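Local atomic coordinates of single-stranded DNA-binding protein (Thermus aquaticus, PDB entry 2FXQ), a protein that binds single-stranded DNA and probably recruits partner proteins during DNA replication, recombination and repair. Residues Leu32-Gln37 and Gln74-Glu79; Val131-Asn136 and Leu174-Trp179; Val8-Thr13 and Val97-Glu102; Asp68-Gly73 and Ile104-Gly109. One frame throughout, in Å; residues are numbered along the deposited sequence.

How the contacts relate
From the N terminus, strand 5-14 supplies Val8-Thr13, the opening half of contact 3, which stays open for 83 residues until Val97-Glu102. Contact 1 opens and closes within that span, joining Leu32-Gln37 to Gln74-Glu79. Contact 4 opens at Asp68-Gly73, before contact 1 has closed, and ends at Ile104-Gly109, past contact 3, so its segments alternate with those of both. These three tie together the first OB domain; the centres of contacts 1 and 3 are 7 Å apart. Contact 2 comes later in the chain and belongs to the second OB domain. Strands 5-14 and 129-137, which pair antiparallel, join the two domains, and Ile132 packs on Phe9 there.

Contact 1 of 4, residues Leu32-Gln37 and Gln74-Glu79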
loop_
_atom_site.group_PDB
_atom_site.type_symbol
_atom_site.label_atom_id
_atom_site.label_comp_id
_atom_site.label_asym_id
_atom_site.label_seq_id
_atom_site.Cartn_x
_atom_site.Cartn_y
_atom_site.Cartn_z
ATOM N N LEU A 32 -4.654 -5.772 -19.805
ATOM C CA LEU A 32 -5.825 -6.098 -18.985
ATOM C C LEU A 32 -6.634 -4.855 -18.777
ATOM O O LEU A 32 -6.053 -3.789 -18.499
ATOM C CB LEU A 32 -5.369 -6.519 -17.590
ATOM C CG LEU A 32 -4.268 -7.579 -17.429
ATOM C CD1 LEU A 32 -4.112 -7.983 -16.027
ATOM C CD2 LEU A 32 -4.502 -8.804 -18.268
ATOM N N ASN A 33 -7.957 -4.959 -18.855
ATOM C CA ASN A 33 -8.768 -3.823 -18.521
ATOM C C ASN A 33 -9.424 -4.143 -17.168
ATOM O O ASN A 33 -10.202 -5.118 -17.059
ATOM C CB ASN A 33 -9.792 -3.506 -19.627
ATOM C CG ASN A 33 -9.115 -2.959 -20.880
ATOM O OD1 ASN A 33 -8.555 -1.864 -20.845
ATOM N ND2 ASN A 33 -9.156 -3.709 -21.974
ATOM N N LEU A 34 -9.016 -3.397 -16.141
ATOM C CA LEU A 34 -9.515 -3.664 -14.753
ATOM C C LEU A 34 -10.500 -2.613 -14.281
ATOM O O LEU A 34 -10.444 -1.443 -14.712
ATOM C CB LEU A 34 -8.391 -3.741 -13.706
ATOM C CG LEU A 34 -7.409 -4.903 -13.887
ATOM C CD1 LEU A 34 -6.404 -4.777 -12.763
ATOM C CD2 LEU A 34 -8.077 -6.311 -13.847
ATOM N N ALA A 35 -11.424 -3.044 -13.428
ATOM C CA ALA A 35 -12.436 -2.159 -12.849
ATOM C C ALA A 35 -12.586 -2.396 -11.370
ATOM O O ALA A 35 -12.398 -3.519 -10.875
ATOM C CB ALA A 35 -13.773 -2.329 -13.530
ATOM N N GLY A 36 -12.948 -1.342 -10.657
ATOM C CA GLY A 36 -13.275 -1.439 -9.246
ATOM C C GLY A 36 -14.117 -0.212 -8.872
ATOM O O GLY A 36 -14.639 0.497 -9.746
ATOM N N GLN A 37 -14.190 0.074 -7.584
ATOM C CA GLN A 37 -14.946 1.238 -7.112
ATOM C C GLN A 37 -14.123 1.986 -6.091
ATOM O O GLN A 37 -13.396 1.367 -5.326
ATOM C CB GLN A 37 -16.219 0.728 -6.371
ATOM C CG GLN A 37 -17.041 -0.271 -7.135
ATOM C CD GLN A 37 -17.900 0.410 -8.211
ATOM O OE1 GLN A 37 -18.159 1.624 -8.145
ATOM N NE2 GLN A 37 -18.316 -0.355 -9.197
ATOM N N GLN A 74 -12.660 -12.018 -13.710
ATOM C CA GLN A 74 -11.714 -12.528 -12.727
ATOM C C GLN A 74 -11.073 -11.370 -11.999
ATOM O O GLN A 74 -10.697 -10.366 -12.619
ATOM C CB GLN A 74 -10.569 -13.316 -13.421
ATOM C CG GLN A 74 -9.634 -14.075 -12.389
ATOM C CD GLN A 74 -8.750 -15.118 -13.079
ATOM O OE1 GLN A 74 -8.724 -15.200 -14.307
ATOM N NE2 GLN A 74 -8.001 -15.892 -12.278
ATOM N N LEU A 75 -10.882 -11.551 -10.711
ATOM C CA LEU A 75 -10.137 -10.604 -9.862
ATOM C C LEU A 75 -8.638 -10.820 -10.050
ATOM O O LEU A 75 -8.153 -11.975 -10.068
ATOM C CB LEU A 75 -10.489 -10.900 -8.402
ATOM C CG LEU A 75 -10.688 -9.854 -7.341
ATOM C CD1 LEU A 75 -11.724 -8.812 -7.797
ATOM C CD2 LEU A 75 -11.150 -10.590 -6.022
ATOM N N ILE A 76 -7.903 -9.704 -10.112
ATOM C CA ILE A 76 -6.469 -9.729 -10.364
ATOM C C ILE A 76 -5.812 -8.758 -9.373
ATOM O O ILE A 76 -6.250 -7.619 -9.201
ATOM C CB ILE A 76 -6.126 -9.279 -11.821
ATOM C CG1 ILE A 76 -6.943 -10.015 -12.910
ATOM C CG2 ILE A 76 -4.652 -9.360 -12.083
ATOM C CD1 ILE A 76 -6.611 -11.539 -13.093
ATOM N N PHE A 77 -4.731 -9.213 -8.766
ATOM C CA PHE A 77 -3.881 -8.341 -7.962
ATOM C C PHE A 77 -2.684 -7.921 -8.821
ATOM O O PHE A 77 -2.081 -8.727 -9.519
ATOM C CB PHE A 77 -3.397 -9.150 -6.705
ATOM C CG PHE A 77 -2.340 -8.446 -5.905
ATOM C CD1 PHE A 77 -2.650 -7.306 -5.263
ATOM C CD2 PHE A 77 -1.052 -8.944 -5.807
ATOM C CE1 PHE A 77 -1.673 -6.607 -4.473
ATOM C CE2 PHE A 77 -0.056 -8.290 -5.014
ATOM C CZ PHE A 77 -0.387 -7.133 -4.339
ATOM N N VAL A 78 -2.362 -6.626 -8.826
ATOM C CA VAL A 78 -1.311 -6.088 -9.687
ATOM C C VAL A 78 -0.376 -5.262 -8.821
ATOM O O VAL A 78 -0.849 -4.516 -7.968
ATOM C CB VAL A 78 -1.980 -5.064 -10.705
ATOM C CG1 VAL A 78 -0.915 -4.446 -11.575
ATOM C CG2 VAL A 78 -3.067 -5.773 -11.512
ATOM N N GLU A 79 0.925 -5.400 -9.015
ATOM C CA GLU A 79 1.847 -4.358 -8.589
ATOM C C GLU A 79 2.618 -3.845 -9.794
ATOM O O GLU A 79 3.026 -4.612 -10.676
ATOM C CB GLU A 79 2.857 -4.887 -7.532
ATOM C CG GLU A 79 2.171 -5.281 -6.214
ATOM C CD GLU A 79 3.144 -5.509 -5.050
ATOM O OE1 GLU A 79 2.665 -5.747 -3.890
ATOM O OE2 GLU A 79 4.357 -5.335 -5.273
#
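Leu34 meets Ile76 and Val78 through the two ends of its fork. Its CB points toward strand 75-79 but stands well short of it. CG lies beside the backbone N (chi1 -65°), a turn that carries the branch point to 5.0 Å from both Ile76 CB and Val78 CG2. The methyls then part company. CD1, anti to CA, meets Val78 CG2 at 3.7 Å, and these two side chains approach tip to tip. CD2 turns to Ile76, whose CG1 is 4.0 Å away and whose CB is 4.1 Å away; here the side chains cross at about a right angle. Leu32 adds a looser touch, its CD1 lying 4.2 Å from Ile76 CG2.

The axes of segments 32-37 and 75-79 run at 98° to each other and pass 8.6 Å apart, too far for backbone pairing, a gap filled by side chains. This is how strands 28-41 and 75-84 face each other across the interior of the OB barrel, while strand 5-14 pairs with both. Trp52 and Val56 of strand 47-59 and Leu14 continue the packing. Every touching group is a buried hydrocarbon, so the 162 Å² of shared surface implies cohesion by shape and solvent exclusion, without directional bonds.

Contact 2 of 4, residues Val131-Asn136 and Leu174-Trp179; sequences VILMGN and LEVQAW
Leu133 accounts for all the apolar contact between Val131-Asn136 and Leu174-Trp179, dividing its two methyls between Leu174 and Val176. CD2 approaches Leu174 CD1 at 3.8 Å, and the two leucines cross obliquely, meeting by their end carbons. CD1 lies 3.7 Å from Val176 CG2; in this pair the side chains slide past each other in opposite directions, giving an alongside contact. With chi1 at -58°, Leu133 CG sits beside its own backbone N, and the fork beyond it spreads to span the two residues. Leu174 and Val176 are two apart on strand 171-179, which puts both on the same face, their CB atoms directed toward Leu133. All three side chains are buried, and together the segments bury 118 Å².

Backbone hydrogen bonding is directed elsewhere. The closest CA atoms, those of Leu133 and Leu174, are 9.0 Å apart, so the strands are not sheet neighbours. Leu133 instead bonds to Val197 of strand 194-207, while Ile132 and Met134 bond to Gln7 and Leu5 of strand 5-14.

The charged chemistry belongs to the other face of strand 171-179. There Glu175, its CB directed away from this contact, forms a salt bridge through OE2 with Arg139 NH2.

In the OB barrel of this family, strands that do not pair meet in this way across the interior; 129-137 and 171-179 are the first and third long strands of the subunit's second OB fold.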
loop_
_atom_site.group_PDB
_atom_site.type_symbol
_atom_site.label_atom_id
_atom_site.label_comp_id
_atom_site.label_asym_id
_atom_site.label_seq_id
_atom_site.Cartn_x
_atom_site.Cartn_y
_atom_site.Cartn_z
ATOM N N VAL A 131 -1.517 4.313 -4.846
ATOM C CA VAL A 131 -0.359 4.716 -5.569
ATOM C C VAL A 131 0.600 5.401 -4.566
ATOM O O VAL A 131 0.144 6.119 -3.677
ATOM C CB VAL A 131 -0.814 5.809 -6.621
ATOM C CG1 VAL A 131 0.431 6.385 -7.308
ATOM C CG2 VAL A 131 -1.817 5.187 -7.694
ATOM N N ILE A 132 1.917 5.134 -4.695
ATOM C CA ILE A 132 2.916 5.844 -3.887
ATOM C C ILE A 132 3.842 6.523 -4.903
ATOM O O ILE A 132 4.432 5.844 -5.774
ATOM C CB ILE A 132 3.683 4.905 -2.990
ATOM C CG1 ILE A 132 2.703 4.231 -2.001
ATOM C CG2 ILE A 132 4.772 5.734 -2.180
ATOM C CD1 ILE A 132 3.436 3.160 -1.021
ATOM N N LEU A 133 3.978 7.861 -4.806
ATOM C CA LEU A 133 4.894 8.551 -5.696
ATOM C C LEU A 133 5.824 9.380 -4.827
ATOM O O LEU A 133 5.398 9.950 -3.816
ATOM C CB LEU A 133 4.155 9.569 -6.621
ATOM C CG LEU A 133 3.031 9.030 -7.525
ATOM C CD1 LEU A 133 2.303 10.145 -8.329
ATOM C CD2 LEU A 133 3.604 7.949 -8.474
ATOM N N MET A 134 7.067 9.530 -5.257
ATOM C CA MET A 134 7.894 10.549 -4.609
ATOM C C MET A 134 8.653 11.218 -5.727
ATOM O O MET A 134 9.289 10.524 -6.583
ATOM C CB MET A 134 8.894 9.931 -3.639
ATOM C CG MET A 134 9.528 11.087 -2.666
ATOM S SD MET A 134 10.492 10.288 -1.432
ATOM C CE MET A 134 9.413 10.078 -0.107
ATOM N N GLY A 135 8.641 12.551 -5.726
ATOM C CA GLY A 135 9.328 13.266 -6.818
ATOM C C GLY A 135 9.441 14.756 -6.485
ATOM O O GLY A 135 9.508 15.106 -5.304
ATOM N N ASN A 136 9.507 15.606 -7.494
ATOM C CA ASN A 136 9.688 17.077 -7.257
ATOM C C ASN A 136 8.712 17.794 -8.111
ATOM O O ASN A 136 8.466 17.374 -9.252
ATOM C CB ASN A 136 11.089 17.532 -7.624
ATOM C CG ASN A 136 12.140 16.936 -6.650
ATOM O OD1 ASN A 136 12.615 15.817 -6.843
ATOM N ND2 ASN A 136 12.426 17.662 -5.588
ATOM N N LEU A 174 4.183 13.164 -13.925
ATOM C CA LEU A 174 2.896 12.619 -13.497
ATOM C C LEU A 174 2.041 13.738 -12.836
ATOM O O LEU A 174 2.575 14.596 -12.158
ATOM C CB LEU A 174 3.132 11.469 -12.499
ATOM C CG LEU A 174 3.787 10.226 -13.108
ATOM C CD1 LEU A 174 4.137 9.232 -12.003
ATOM C CD2 LEU A 174 2.953 9.564 -14.242
ATOM N N GLU A 175 0.743 13.763 -13.085
ATOM C CA GLU A 175 -0.118 14.848 -12.564
ATOM C C GLU A 175 -0.819 14.265 -11.314
ATOM O O GLU A 175 -1.204 13.080 -11.303
ATOM C CB GLU A 175 -1.146 15.298 -13.610
ATOM C CG GLU A 175 -0.557 15.968 -14.843
ATOM C CD GLU A 175 0.237 17.228 -14.523
ATOM O OE1 GLU A 175 1.213 17.568 -15.272
ATOM O OE2 GLU A 175 -0.123 17.886 -13.519
ATOM N N VAL A 176 -0.939 15.069 -10.259
ATOM C CA VAL A 176 -1.632 14.604 -9.033
ATOM C C VAL A 176 -2.676 15.657 -8.685
ATOM O O VAL A 176 -2.422 16.860 -8.824
ATOM C CB VAL A 176 -0.597 14.471 -7.891
ATOM C CG1 VAL A 176 -1.254 14.137 -6.517
ATOM C CG2 VAL A 176 0.389 13.338 -8.226
ATOM N N GLN A 177 -3.844 15.234 -8.220
ATOM C CA GLN A 177 -4.873 16.211 -7.836
ATOM C C GLN A 177 -5.104 16.017 -6.348
ATOM O O GLN A 177 -5.100 14.882 -5.847
ATOM C CB GLN A 177 -6.162 15.905 -8.639
ATOM C CG GLN A 177 -7.235 16.940 -8.447
ATOM C CD GLN A 177 -8.413 16.703 -9.386
ATOM O OE1 GLN A 177 -8.806 17.603 -10.133
ATOM N NE2 GLN A 177 -8.958 15.494 -9.359
ATOM N N ALA A 178 -5.299 17.115 -5.626
ATOM C CA ALA A 178 -5.576 17.016 -4.210
ATOM C C ALA A 178 -6.733 17.948 -3.930
ATOM O O ALA A 178 -6.929 18.923 -4.661
ATOM C CB ALA A 178 -4.366 17.449 -3.399
ATOM N N TRP A 179 -7.484 17.648 -2.883
ATOM C CA TRP A 179 -8.742 18.336 -2.561
ATOM C C TRP A 179 -8.772 18.885 -1.150
ATOM O O TRP A 179 -8.068 18.380 -0.258
ATOM C CB TRP A 179 -9.926 17.363 -2.667
ATOM C CG TRP A 179 -10.124 16.904 -4.029
ATOM C CD1 TRP A 179 -9.489 15.843 -4.650
ATOM C CD2 TRP A 179 -11.013 17.466 -5.001
ATOM N NE1 TRP A 179 -9.935 15.731 -5.951
ATOM C CE2 TRP A 179 -10.854 16.719 -6.198
ATOM C CE3 TRP A 179 -11.926 18.523 -4.992
ATOM C CZ2 TRP A 179 -11.589 16.990 -7.359
ATOM C CZ3 TRP A 179 -12.652 18.798 -6.149
ATOM C CH2 TRP A 179 -12.474 18.031 -7.316
#

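Contact 3 of 4, residues Val8-Thr13 and Val97-Glu102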
loop_
_atom_site.group_PDB
_atom_site.type_symbol
_atom_site.label_atom_id
_atom_site.label_comp_id
_atom_site.label_asym_id
_atom_site.label_seq_id
_atom_site.Cartn_x
_atom_site.Cartn_y
_atom_site.Cartn_z
ATOM N N VAL A 8 2.347 1.238 -7.772
ATOM C CA VAL A 8 0.900 1.124 -7.858
ATOM C C VAL A 8 0.523 -0.281 -7.358
ATOM O O VAL A 8 1.235 -1.271 -7.680
ATOM C CB VAL A 8 0.427 1.193 -9.374
ATOM C CG1 VAL A 8 -1.122 1.019 -9.461
ATOM C CG2 VAL A 8 0.950 2.474 -10.039
ATOM N N PHE A 9 -0.571 -0.379 -6.580
ATOM C CA PHE A 9 -1.087 -1.664 -6.059
ATOM C C PHE A 9 -2.546 -1.629 -6.333
ATOM O O PHE A 9 -3.215 -0.623 -6.006
ATOM C CB PHE A 9 -0.867 -1.744 -4.510
ATOM C CG PHE A 9 0.541 -1.409 -4.089
ATOM C CD1 PHE A 9 1.462 -2.416 -3.843
ATOM C CD2 PHE A 9 0.972 -0.059 -3.975
ATOM C CE1 PHE A 9 2.822 -2.107 -3.532
ATOM C CE2 PHE A 9 2.330 0.235 -3.622
ATOM C CZ PHE A 9 3.227 -0.773 -3.419
ATOM N N LEU A 10 -3.088 -2.663 -6.993
ATOM C CA LEU A 10 -4.483 -2.612 -7.406
ATOM C C LEU A 10 -5.002 -3.992 -7.287
ATOM O O LEU A 10 -4.261 -4.976 -7.567
ATOM C CB LEU A 10 -4.573 -2.343 -8.925
ATOM C CG LEU A 10 -4.528 -0.995 -9.518
ATOM C CD1 LEU A 10 -4.691 -1.162 -11.067
ATOM C CD2 LEU A 10 -5.616 -0.117 -8.830
ATOM N N ILE A 11 -6.223 -4.118 -6.832
ATOM C CA ILE A 11 -6.958 -5.342 -7.149
ATOM C C ILE A 11 -8.191 -4.864 -7.898
ATOM O O ILE A 11 -8.906 -3.980 -7.411
ATOM C CB ILE A 11 -7.419 -6.071 -5.838
ATOM C CG1 ILE A 11 -6.184 -6.550 -5.045
ATOM C CG2 ILE A 11 -8.449 -7.235 -6.180
ATOM C CD1 ILE A 11 -6.548 -7.095 -3.587
ATOM N N GLY A 12 -8.498 -5.483 -9.036
ATOM C CA GLY A 12 -9.687 -5.115 -9.809
ATOM C C GLY A 12 -10.190 -6.305 -10.569
ATOM O O GLY A 12 -9.520 -7.359 -10.640
ATOM N N THR A 13 -11.350 -6.149 -11.191
ATOM C CA THR A 13 -11.945 -7.232 -11.934
ATOM C C THR A 13 -11.752 -6.963 -13.424
ATOM O O THR A 13 -11.955 -5.812 -13.902
ATOM C CB THR A 13 -13.458 -7.186 -11.662
ATOM O OG1 THR A 13 -13.632 -7.435 -10.272
ATOM C CG2 THR A 13 -14.191 -8.306 -12.387
ATOM N N VAL A 97 -2.242 7.718 -19.277
ATOM C CA VAL A 97 -1.589 7.075 -18.135
ATOM C C VAL A 97 -2.077 5.630 -17.986
ATOM O O VAL A 97 -3.293 5.361 -17.954
ATOM C CB VAL A 97 -1.796 7.873 -16.841
ATOM C CG1 VAL A 97 -1.717 6.954 -15.603
ATOM C CG2 VAL A 97 -0.765 8.971 -16.746
ATOM N N GLN A 98 -1.130 4.697 -17.944
ATOM C CA GLN A 98 -1.468 3.293 -17.733
ATOM C C GLN A 98 -0.583 2.720 -16.626
ATOM O O GLN A 98 0.391 3.345 -16.231
ATOM C CB GLN A 98 -1.337 2.467 -19.027
ATOM C CG GLN A 98 0.059 2.128 -19.388
ATOM C CD GLN A 98 0.229 1.429 -20.763
ATOM O OE1 GLN A 98 -0.735 1.124 -21.458
ATOM N NE2 GLN A 98 1.473 1.171 -21.119
ATOM N N VAL A 99 -0.929 1.536 -16.176
ATOM C CA VAL A 99 -0.120 0.862 -15.155
ATOM C C VAL A 99 0.706 -0.130 -15.957
ATOM O O VAL A 99 0.133 -0.952 -16.666
ATOM C CB VAL A 99 -0.988 0.096 -14.185
ATOM C CG1 VAL A 99 -0.082 -0.755 -13.201
ATOM C CG2 VAL A 99 -1.914 1.095 -13.468
ATOM N N ARG A 100 2.023 -0.103 -15.801
ATOM C CA ARG A 100 2.861 -1.186 -16.330
ATOM C C ARG A 100 3.045 -2.164 -15.174
ATOM O O ARG A 100 3.637 -1.803 -14.139
ATOM C CB ARG A 100 4.221 -0.620 -16.784
ATOM C CG ARG A 100 5.257 -1.734 -17.017
ATOM C CD ARG A 100 5.192 -2.446 -18.358
ATOM N NE ARG A 100 6.562 -2.563 -18.891
ATOM C CZ ARG A 100 7.153 -1.660 -19.682
ATOM N NH1 ARG A 100 6.491 -0.573 -20.111
ATOM N NH2 ARG A 100 8.400 -1.872 -20.082
ATOM N N ALA A 101 2.556 -3.399 -15.322
ATOM C CA ALA A 101 2.659 -4.358 -14.240
ATOM C C ALA A 101 4.095 -4.872 -14.168
ATOM O O ALA A 101 4.726 -5.238 -15.184
ATOM C CB ALA A 101 1.694 -5.528 -14.419
ATOM N N GLU A 102 4.559 -4.945 -12.925
ATOM C CA GLU A 102 5.785 -5.626 -12.541
ATOM C C GLU A 102 5.416 -7.109 -12.464
ATOM O O GLU A 102 6.125 -7.978 -13.021
ATOM C CB GLU A 102 6.311 -5.062 -11.200
ATOM C CG GLU A 102 7.565 -4.169 -11.321
ATOM C CD GLU A 102 7.330 -2.727 -11.864
ATOM O OE1 GLU A 102 7.326 -2.551 -13.123
ATOM O OE2 GLU A 102 7.171 -1.746 -11.054
#
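Leu10, which touches Val99 with its side chain, is fixed through its backbone by strand 75-84: its carbonyl O accepts a probable hydrogen bond from Val78 N, and its own N faces Val78 O in return. Val8 and Leu10, alternate residues of this paired strand, both direct CB toward Val97-Glu102. The contact itself is apolar and converges on one methyl. Val99 CG2 lies 4.1 Å from Val8 CG1, the two valines reaching toward each other tip to tip. The same Val99 CG2 is 4.3 Å from Leu10 CD1, a looser approach. Val8 places the touching branch by holding CG1 anti to its backbone N (chi1 178°). The nearest CA atoms, those of Val8 and Val99, are 7.4 Å apart, a separation bridged by side chains, and the buried surface is modest at 107 Å².

Strand 75-84 lies between the partners in the sheet order, pairing antiparallel with both 5-14 and 97-101; near the corner at Glu102, Glu79 O and Glu102 N form a probable hydrogen bond. Arg100 and Glu102 form salt bridges with Glu83 and Arg81 of that strand. On the other face of strand 5-14, Phe9 meets Phe9 of the second subunit with ring planes at about 75°. The contact thus spans the barrel interior, with strand 47-59 beside 97-101 and the dimer interface behind 5-14.

Contact 4 of 4, residues Asp68-Gly73 and Ile104-Gly109; sequences DLLEKG and IDPLEG
Torsions at Leu70 and Ile104 bring their end methyls together. In Leu70, chi1 of -50° sets CG beside the backbone N, and this swings a side chain whose CB sets out alongside the other segment so that its fork reaches across. In Ile104, chi1 of 66° places CG1 in the crowded position between the backbone N and the carbonyl carbon, while chi2 of 164° stretches CD1 outward. The result is a tip-to-tip meeting, Leu70 CD1 to Ile104 CD1 at 3.9 Å.

The second methyl of Leu70 goes to the proline ring. CD2 is 3.5 Å from Pro106 CG, a close approach for two carbons, and 3.8 Å from Pro106 CB. Leu70 and Pro106 cross at about a right angle, which brings the methyl against the CB-CG side of the ring. Ile104 and Pro106 are alternate residues of strand 104-106 and both direct CB toward the loop, so a single leucine can straddle them. The contact buries 102 Å², all three residues are buried, and the closest CA pair, Leu70 and Pro106, is 7.5 Å apart.

Around this point the loop between helix 61-66 and strand 75-84 folds over one end of the barrel. Ile76 packs against Leu70, Ile104 and Pro106, and Trp66 of the helix against Ile104 and Pro106. Strand 103-106 is bonded antiparallel to 75-84, and beyond it Leu107 packs on Pro227 of the second subunit.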
loop_
_atom_site.group_PDB
_atom_site.type_symbol
_atom_site.label_atom_id
_atom_site.label_comp_id
_atom_site.label_asym_id
_atom_site.label_seq_id
_atom_site.Cartn_x
_atom_site.Cartn_y
_atom_site.Cartn_z
ATOM N N ASP A 68 -2.763 -17.084 -21.659
ATOM C CA ASP A 68 -3.893 -17.991 -21.898
ATOM C C ASP A 68 -4.642 -18.508 -20.660
ATOM O O ASP A 68 -5.278 -19.568 -20.709
ATOM C CB ASP A 68 -3.451 -19.156 -22.766
ATOM C CG ASP A 68 -4.095 -19.101 -24.119
ATOM O OD1 ASP A 68 -3.470 -18.519 -25.036
ATOM O OD2 ASP A 68 -5.244 -19.561 -24.338
ATOM N N LEU A 69 -4.575 -17.760 -19.559
ATOM C CA LEU A 69 -5.070 -18.248 -18.297
ATOM C C LEU A 69 -6.134 -17.369 -17.683
ATOM O O LEU A 69 -6.780 -17.814 -16.691
ATOM C CB LEU A 69 -3.932 -18.425 -17.293
ATOM C CG LEU A 69 -2.954 -19.528 -17.717
ATOM C CD1 LEU A 69 -1.758 -19.569 -16.762
ATOM C CD2 LEU A 69 -3.696 -20.910 -17.795
ATOM N N LEU A 70 -6.338 -16.152 -18.218
ATOM C CA LEU A 70 -7.232 -15.165 -17.497
ATOM C C LEU A 70 -8.624 -15.000 -18.132
ATOM O O LEU A 70 -8.749 -15.170 -19.352
ATOM C CB LEU A 70 -6.575 -13.777 -17.383
ATOM C CG LEU A 70 -5.157 -13.752 -16.840
ATOM C CD1 LEU A 70 -4.640 -12.323 -16.889
ATOM C CD2 LEU A 70 -5.182 -14.320 -15.470
ATOM N N GLU A 71 -9.633 -14.726 -17.284
ATOM C CA GLU A 71 -11.041 -14.622 -17.713
ATOM C C GLU A 71 -11.654 -13.285 -17.401
ATOM O O GLU A 71 -11.337 -12.675 -16.384
ATOM C CB GLU A 71 -11.930 -15.609 -16.954
ATOM C CG GLU A 71 -11.563 -17.085 -17.109
ATOM C CD GLU A 71 -12.030 -17.693 -18.421
ATOM O OE1 GLU A 71 -11.886 -18.926 -18.578
ATOM O OE2 GLU A 71 -12.502 -16.945 -19.312
ATOM N N LYS A 72 -12.609 -12.897 -18.233
ATOM C CA LYS A 72 -13.431 -11.739 -17.940
ATOM C C LYS A 72 -14.099 -12.003 -16.625
ATOM O O LYS A 72 -14.539 -13.131 -16.388
ATOM C CB LYS A 72 -14.504 -11.586 -19.040
ATOM C CG LYS A 72 -15.556 -10.535 -18.702
ATOM C CD LYS A 72 -16.516 -10.347 -19.875
ATOM C CE LYS A 72 -17.484 -9.233 -19.447
ATOM N NZ LYS A 72 -18.229 -8.766 -20.618
ATOM N N GLY A 73 -14.176 -11.005 -15.742
ATOM C CA GLY A 73 -14.853 -11.252 -14.470
ATOM C C GLY A 73 -13.888 -11.663 -13.354
ATOM O O GLY A 73 -14.250 -11.671 -12.185
ATOM N N ILE A 104 1.586 -9.826 -11.841
ATOM C CA ILE A 104 0.210 -9.951 -11.368
ATOM C C ILE A 104 0.043 -11.297 -10.662
ATOM O O ILE A 104 0.868 -12.204 -10.848
ATOM C CB ILE A 104 -0.833 -9.835 -12.546
ATOM C CG1 ILE A 104 -0.700 -11.050 -13.517
ATOM C CG2 ILE A 104 -0.692 -8.474 -13.272
ATOM C CD1 ILE A 104 -1.874 -11.179 -14.402
ATOM N N ASP A 105 -1.025 -11.410 -9.863
ATOM C CA ASP A 105 -1.424 -12.708 -9.278
ATOM C C ASP A 105 -2.919 -12.754 -9.426
ATOM O O ASP A 105 -3.653 -12.023 -8.748
ATOM C CB ASP A 105 -1.058 -12.745 -7.786
ATOM C CG ASP A 105 0.433 -12.891 -7.539
ATOM O OD1 ASP A 105 1.025 -11.989 -6.899
ATOM O OD2 ASP A 105 1.092 -13.891 -7.904
ATOM N N PRO A 106 -3.422 -13.543 -10.368
ATOM C CA PRO A 106 -4.847 -13.754 -10.501
ATOM C C PRO A 106 -5.411 -14.382 -9.234
ATOM O O PRO A 106 -4.717 -15.184 -8.587
ATOM C CB PRO A 106 -4.908 -14.768 -11.679
ATOM C CG PRO A 106 -3.649 -14.591 -12.384
ATOM C CD PRO A 106 -2.633 -14.294 -11.382
ATOM N N LEU A 107 -6.656 -14.104 -8.893
ATOM C CA LEU A 107 -7.207 -14.498 -7.622
ATOM C C LEU A 107 -8.441 -15.320 -7.925
ATOM O O LEU A 107 -9.007 -15.179 -9.024
ATOM C CB LEU A 107 -7.629 -13.301 -6.797
ATOM C CG LEU A 107 -6.482 -12.284 -6.635
ATOM C CD1 LEU A 107 -6.988 -10.996 -5.882
ATOM C CD2 LEU A 107 -5.389 -12.962 -5.741
ATOM N N GLU A 108 -8.840 -16.177 -6.969
ATOM C CA GLU A 108 -10.048 -16.977 -7.118
ATOM C C GLU A 108 -11.336 -16.217 -6.961
ATOM O O GLU A 108 -12.323 -16.527 -7.632
ATOM C CB GLU A 108 -9.989 -18.174 -6.192
ATOM C CG GLU A 108 -8.875 -19.064 -6.701
ATOM C CD GLU A 108 -8.643 -20.294 -5.842
ATOM O OE1 GLU A 108 -7.612 -20.972 -6.061
ATOM O OE2 GLU A 108 -9.490 -20.589 -4.973
ATOM N N GLY A 109 -11.350 -15.221 -6.102
ATOM C CA GLY A 109 -12.378 -14.178 -6.184
ATOM C C GLY A 109 -13.818 -14.706 -6.185
ATOM O O GLY A 109 -14.697 -14.182 -6.900
#